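Local coordinates for protein agmatine N-acetyltransferase (Drosophila melanogaster, PDB 7CIW) that transfers the acetyl group of acetyl-CoA to the amine of agmatine and probably to arylalkylamines such as dopamine and serotonin, as a GNAT-fold N-acetyltransferase, at residues A[85-88]-A[89-93]; A[172-175]-A[176-179]. The protein carries 1 engineered substitution. One frame throughout, in Å; residues are numbered along the deposited sequence.

Contact 1: A[85-88]-A[89-93]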
loop_
_atom_site.group_PDB
_atom_site.type_symbol
_atom_site.label_atom_id
_atom_site.label_comp_id
_atom_site.label_asym_id
_atom_site.label_seq_id
_atom_site.Cartn_x
_atom_site.Cartn_y
_atom_site.Cartn_z
ATOM N N PRO A 85 3.143 -14.601 -5.558
ATOM C CA PRO A 85 1.777 -15.124 -5.759
ATOM C C PRO A 85 1.475 -16.341 -4.893
ATOM O O PRO A 85 0.388 -16.437 -4.305
ATOM C CB PRO A 85 1.744 -15.448 -7.258
ATOM C CG PRO A 85 2.720 -14.460 -7.848
ATOM C CD PRO A 85 3.841 -14.401 -6.844
ATOM N N GLU A 86 2.424 -17.269 -4.785
ATOM C CA GLU A 86 2.219 -18.447 -3.953
ATOM C C GLU A 86 2.201 -18.079 -2.477
ATOM O O GLU A 86 1.368 -18.578 -1.709
ATOM C CB GLU A 86 3.318 -19.470 -4.236
ATOM C CG GLU A 86 3.214 -20.114 -5.623
ATOM C CD GLU A 86 3.446 -19.143 -6.789
ATOM O OE1 GLU A 86 4.256 -18.186 -6.657
ATOM O OE2 GLU A 86 2.798 -19.331 -7.843
ATOM N N HIS A 87 3.122 -17.208 -2.065
ATOM C CA HIS A 87 3.176 -16.769 -0.678
ATOM C C HIS A 87 1.879 -16.088 -0.251
ATOM O O HIS A 87 1.317 -16.396 0.807
ATOM C CB HIS A 87 4.370 -15.826 -0.491
ATOM C CG HIS A 87 4.471 -15.248 0.884
ATOM N ND1 HIS A 87 4.756 -13.920 1.114
ATOM C CD2 HIS A 87 4.320 -15.818 2.102
ATOM C CE1 HIS A 87 4.782 -13.698 2.417
ATOM N NE2 HIS A 87 4.517 -14.833 3.038
ATOM N N MET A 88 1.383 -15.151 -1.060
ATOM C CA MET A 88 0.165 -14.451 -0.669
ATOM C C MET A 88 -1.038 -15.377 -0.663
ATOM O O MET A 88 -1.954 -15.181 0.142
ATOM C CB MET A 88 -0.098 -13.262 -1.589
ATOM C CG MET A 88 0.843 -12.113 -1.337
ATOM S SD MET A 88 0.133 -10.502 -1.695
ATOM C CE MET A 88 -1.354 -10.564 -0.703
ATOM N N ALA A 89 -1.063 -16.370 -1.556
ATOM C CA ALA A 89 -2.176 -17.311 -1.546
ATOM C C ALA A 89 -2.193 -18.094 -0.244
ATOM O O ALA A 89 -3.250 -18.271 0.371
ATOM C CB ALA A 89 -2.090 -18.246 -2.751
ATOM N N GLU A 90 -1.016 -18.531 0.211
ATOM C CA GLU A 90 -0.918 -19.255 1.473
ATOM C C GLU A 90 -1.273 -18.363 2.658
ATOM O O GLU A 90 -1.904 -18.821 3.618
ATOM C CB GLU A 90 0.492 -19.827 1.625
ATOM C CG GLU A 90 0.708 -21.115 0.859
ATOM C CD GLU A 90 2.112 -21.256 0.310
ATOM O OE1 GLU A 90 2.308 -22.087 -0.601
ATOM O OE2 GLU A 90 3.020 -20.539 0.789
ATOM N N GLU A 91 -0.890 -17.085 2.609
ATOM C CA GLU A 91 -1.226 -16.172 3.700
ATOM C C GLU A 91 -2.725 -15.889 3.744
ATOM O O GLU A 91 -3.315 -15.792 4.828
ATOM C CB GLU A 91 -0.435 -14.871 3.555
ATOM C CG GLU A 91 1.046 -14.988 3.909
ATOM C CD GLU A 91 1.285 -15.204 5.400
ATOM O OE1 GLU A 91 0.914 -14.323 6.206
ATOM O OE2 GLU A 91 1.850 -16.260 5.760
ATOM N N ALA A 92 -3.357 -15.747 2.574
ATOM C CA ALA A 92 -4.806 -15.572 2.523
ATOM C C ALA A 92 -5.530 -16.761 3.148
ATOM O O ALA A 92 -6.523 -16.586 3.869
ATOM C CB ALA A 92 -5.257 -15.369 1.074
ATOM N N ARG A 93 -5.046 -17.979 2.885
ATOM C CA ARG A 93 -5.626 -19.160 3.521
ATOM C C ARG A 93 -5.411 -19.142 5.031
ATOM O O ARG A 93 -6.335 -19.444 5.796
ATOM C CB ARG A 93 -5.036 -20.436 2.916
ATOM C CG ARG A 93 -5.020 -21.604 3.895
ATOM C CD ARG A 93 -5.021 -22.971 3.209
ATOM N NE ARG A 93 -3.849 -23.216 2.368
ATOM C CZ ARG A 93 -2.597 -23.306 2.813
ATOM N NH1 ARG A 93 -2.328 -23.158 4.105
ATOM N NH2 ARG A 93 -1.605 -23.542 1.961
#

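Contact 2: A[172-175]-A[176-179]. With COA (coenzyme A), chain B.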
loop_
_atom_site.group_PDB
_atom_site.type_symbol
_atom_site.label_atom_id
_atom_site.label_comp_id
_atom_site.label_asym_id
_atom_site.label_seq_id
_atom_site.Cartn_x
_atom_site.Cartn_y
_atom_site.Cartn_z
ATOM N N ALA A 172 -4.850 6.133 -7.573
ATOM C CA ALA A 172 -4.668 5.889 -9.002
ATOM C C ALA A 172 -4.340 7.184 -9.737
ATOM O O ALA A 172 -3.397 7.234 -10.535
ATOM C CB ALA A 172 -5.915 5.228 -9.589
ATOM N N ARG A 173 -5.097 8.252 -9.462
ATOM C CA ARG A 173 -4.843 9.528 -10.129
ATOM C C ARG A 173 -3.469 10.082 -9.771
ATOM O O ARG A 173 -2.792 10.687 -10.616
ATOM C CB ARG A 173 -5.938 10.526 -9.767
ATOM C CG ARG A 173 -7.275 10.208 -10.416
ATOM C CD ARG A 173 -8.396 10.910 -9.693
ATOM N NE ARG A 173 -9.694 10.371 -10.085
ATOM C CZ ARG A 173 -10.843 10.741 -9.533
ATOM N NH1 ARG A 173 -10.862 11.663 -8.574
ATOM N NH2 ARG A 173 -11.977 10.193 -9.944
ATOM N N LEU A 174 -3.047 9.901 -8.519
ATOM C CA LEU A 174 -1.720 10.356 -8.109
ATOM C C LEU A 174 -0.620 9.658 -8.906
ATOM O O LEU A 174 0.298 10.313 -9.420
ATOM C CB LEU A 174 -1.535 10.121 -6.606
ATOM C CG LEU A 174 -0.081 10.155 -6.145
ATOM C CD1 LEU A 174 0.456 11.566 -6.331
ATOM C CD2 LEU A 174 0.074 9.711 -4.705
ATOM N N VAL A 175 -0.690 8.330 -9.027
ATOM C CA VAL A 175 0.425 7.636 -9.656
ATOM C C VAL A 175 0.381 7.815 -11.160
ATOM O O VAL A 175 1.418 7.764 -11.817
ATOM C CB VAL A 175 0.471 6.148 -9.255
ATOM C CG1 VAL A 175 0.690 6.030 -7.762
ATOM C CG2 VAL A 175 -0.800 5.430 -9.649
ATOM N N GLN A 176 -0.801 8.057 -11.727
ATOM C CA GLN A 176 -0.868 8.475 -13.125
ATOM C C GLN A 176 -0.063 9.748 -13.348
ATOM O O GLN A 176 0.684 9.871 -14.327
ATOM C CB GLN A 176 -2.317 8.710 -13.527
ATOM C CG GLN A 176 -3.117 7.472 -13.770
ATOM C CD GLN A 176 -4.510 7.814 -14.235
ATOM O OE1 GLN A 176 -5.133 8.754 -13.726
ATOM N NE2 GLN A 176 -4.998 7.082 -15.226
ATOM N N ARG A 177 -0.241 10.725 -12.462
ATOM C CA ARG A 177 0.512 11.968 -12.549
ATOM C C ARG A 177 2.009 11.721 -12.419
ATOM O O ARG A 177 2.816 12.440 -13.019
ATOM C CB ARG A 177 -0.002 12.930 -11.469
ATOM C CG ARG A 177 0.978 13.933 -10.920
ATOM C CD ARG A 177 0.221 14.999 -10.149
ATOM N NE ARG A 177 0.334 14.855 -8.696
ATOM C CZ ARG A 177 -0.692 14.650 -7.870
ATOM N NH1 ARG A 177 -1.932 14.549 -8.337
ATOM N NH2 ARG A 177 -0.478 14.551 -6.565
ATOM N N LEU A 178 2.403 10.696 -11.661
ATOM C CA LEU A 178 3.805 10.328 -11.536
ATOM C C LEU A 178 4.332 9.544 -12.736
ATOM O O LEU A 178 5.540 9.284 -12.802
ATOM C CB LEU A 178 4.001 9.505 -10.258
ATOM C CG LEU A 178 3.778 10.310 -8.980
ATOM C CD1 LEU A 178 3.924 9.420 -7.747
ATOM C CD2 LEU A 178 4.744 11.498 -8.905
ATOM N N GLY A 179 3.475 9.169 -13.681
ATOM C CA GLY A 179 3.918 8.417 -14.837
ATOM C C GLY A 179 3.907 6.914 -14.684
ATOM O O GLY A 179 4.551 6.220 -15.481
HETATM N N1A COA B . -10.844 12.492 -0.790
HETATM C C2A COA B . -11.251 13.545 -1.552
HETATM N N3A COA B . -10.350 14.232 -2.331
HETATM C C4A COA B . -9.056 13.872 -2.348
HETATM C C5A COA B . -8.659 12.837 -1.591
HETATM C C6A COA B . -9.569 12.148 -0.816
HETATM N N6A COA B . -9.609 10.977 0.152
HETATM N N7A COA B . -7.326 12.648 -1.758
HETATM C C8A COA B . -6.881 13.572 -2.621
HETATM N N9A COA B . -7.941 14.310 -2.985
HETATM C C1B COA B . -8.108 15.385 -3.772
HETATM C C2B COA B . -7.223 16.509 -3.177
HETATM O O2B COA B . -7.900 17.225 -2.071
HETATM C C3B COA B . -6.881 17.287 -4.223
HETATM O O3B COA B . -7.948 18.135 -4.726
HETATM P P3B COA B . -8.185 19.708 -4.239
HETATM O O7A COA B . -6.863 20.350 -3.869
HETATM O O8A COA B . -8.930 20.478 -5.334
HETATM O O9A COA B . -9.075 19.612 -3.008
HETATM C C4B COA B . -6.673 16.222 -5.443
HETATM O O4B COA B . -7.428 15.166 -5.168
HETATM C C5B COA B . -5.221 15.855 -5.632
HETATM O O5B COA B . -4.659 15.645 -4.344
HETATM P P1A COA B . -3.254 14.748 -4.155
HETATM O O1A COA B . -2.894 13.920 -5.391
HETATM O O2A COA B . -2.131 15.673 -3.709
HETATM O O3A COA B . -3.632 13.683 -2.967
HETATM P P2A COA B . -2.762 13.360 -1.612
HETATM O O4A COA B . -2.775 14.544 -0.691
HETATM O O5A COA B . -1.374 12.904 -1.997
HETATM O O6A COA B . -3.665 12.142 -0.971
HETATM C CBP COA B . -4.086 9.878 -0.726
HETATM C CCP COA B . -3.851 10.986 -1.719
HETATM C CDP COA B . -2.730 9.611 0.012
HETATM C CEP COA B . -4.541 8.605 -1.455
HETATM C CAP COA B . -5.194 10.322 0.226
HETATM O OAP COA B . -6.400 10.400 -0.495
HETATM C C9P COA B . -5.420 9.369 1.416
HETATM O O9P COA B . -4.700 9.340 2.366
HETATM N N8P COA B . -6.584 8.506 1.381
HETATM C C7P COA B . -6.919 7.607 2.501
HETATM C C6P COA B . -6.057 6.273 2.563
HETATM C C5P COA B . -6.085 5.679 1.177
HETATM O O5P COA B . -7.114 5.438 0.603
HETATM N N4P COA B . -4.750 5.405 0.570
HETATM C C3P COA B . -4.554 4.883 -0.773
HETATM C C2P COA B . -5.044 3.444 -0.939
HETATM S S1P COA B . -4.430 3.062 -2.608
#

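Contact 1: A[85-88]-A[89-93]
His87 and Glu91, one helical turn apart, meet through the end of the imidazole and the aliphatic part of the acid. His87 NE2 lies 3.6 Å from Glu91 CG, which comes at the ring obliquely, and the ring and carboxylate planes stand 40° apart. With CG anti to the backbone N (chi1 177°), His87 carries its ring along the helix toward Glu91, while its ND1 is hydrogen-bonded to Glu84. Glu91 bends at chi2 (-70°), and its OE2 stays 4.1 Å from His87 NE2; its salt bridge is made instead with Lys94. Replacing Glu91 with an alanine is likely to leave Lys94 without its carboxylate mate and to strip the imidazole of the CG methylene beside it. The backbone beneath is regular alpha-helix, part of helix 84-95 of the GNAT domain, with Glu91 N bonded to His87 O at 2.9 Å and Ala92 N to Met88 O at 2.9 Å. On another side of the helix, Glu90 folds back so that its CD lies 3.4 Å from Glu86 O. Met88, long and flexible, suits the apolar side, where it packs on Leu104 and Leu107 of helix 99-114; small Ala92 touches His105 there.

Contact 2: A[172-175]-A[176-179]
The part of the coenzyme A pocket that holds the pyrophosphate is where the closing part of helix 169-177 does its work, through Arg177. Both terminal nitrogens of its guanidinium reach the same phosphate oxygen of coenzyme A: Arg177 NH2 lies 2.8 Å from O1A in a fairly straight bond (159°), Arg177 NH1 3.2 Å from it in a more bent one (135°). O1A sits at the edge of the guanidinium, in its plane, so one oxygen is gripped by a fork of two N-H groups, and the positive charge suits the phosphate. Arg177 NH2 also bonds to Asn141 OD1, which helps fix the group's rotation. Leu174 supplies an apolar wall: CG anti to the backbone N (chi1 162°) sends its CD1 over one guanidinium face, 3.1 Å from Arg177 NH2. The same methyl lies 4.3 Å from Leu178 CD1. Behind these side chains, Arg177 N bonds to Arg173 O at 3.1 Å. The helix closes in a Schellman motif, with Gly179 N 2.9 Å from Gln176 O; at the positive phi of Gly179 a side chain would collide with the carbonyl before it, so glycine suits the turn. On the inward side Val175 and Leu178 pack on Met147 of helix 142-156, while Ala172 and Val175 rest on Cys166 of strand 161-166 and Phe212 of strand 208-215.

Overall arrangement
Contacts 1 and 2 lie on opposite sides of the chain's centre, their own centres 28 Å apart and their nearest atoms about 18 Å apart, so neither touches the other. Each is one unbroken stretch of the GNAT domain, contact 1 wholly helical and contact 2 running out of the helix end, and they differ in their relation to the ligands. Contact 2 holds coenzyme A directly, and its Val175 side chain comes within about 8 Å of the bound acetyl-agmatine. Contact 1 reaches no ligand: its Met88 side chain is about 9 Å from acetyl-agmatine and about 7 Å from that of Asp165, a residue that binds CoA.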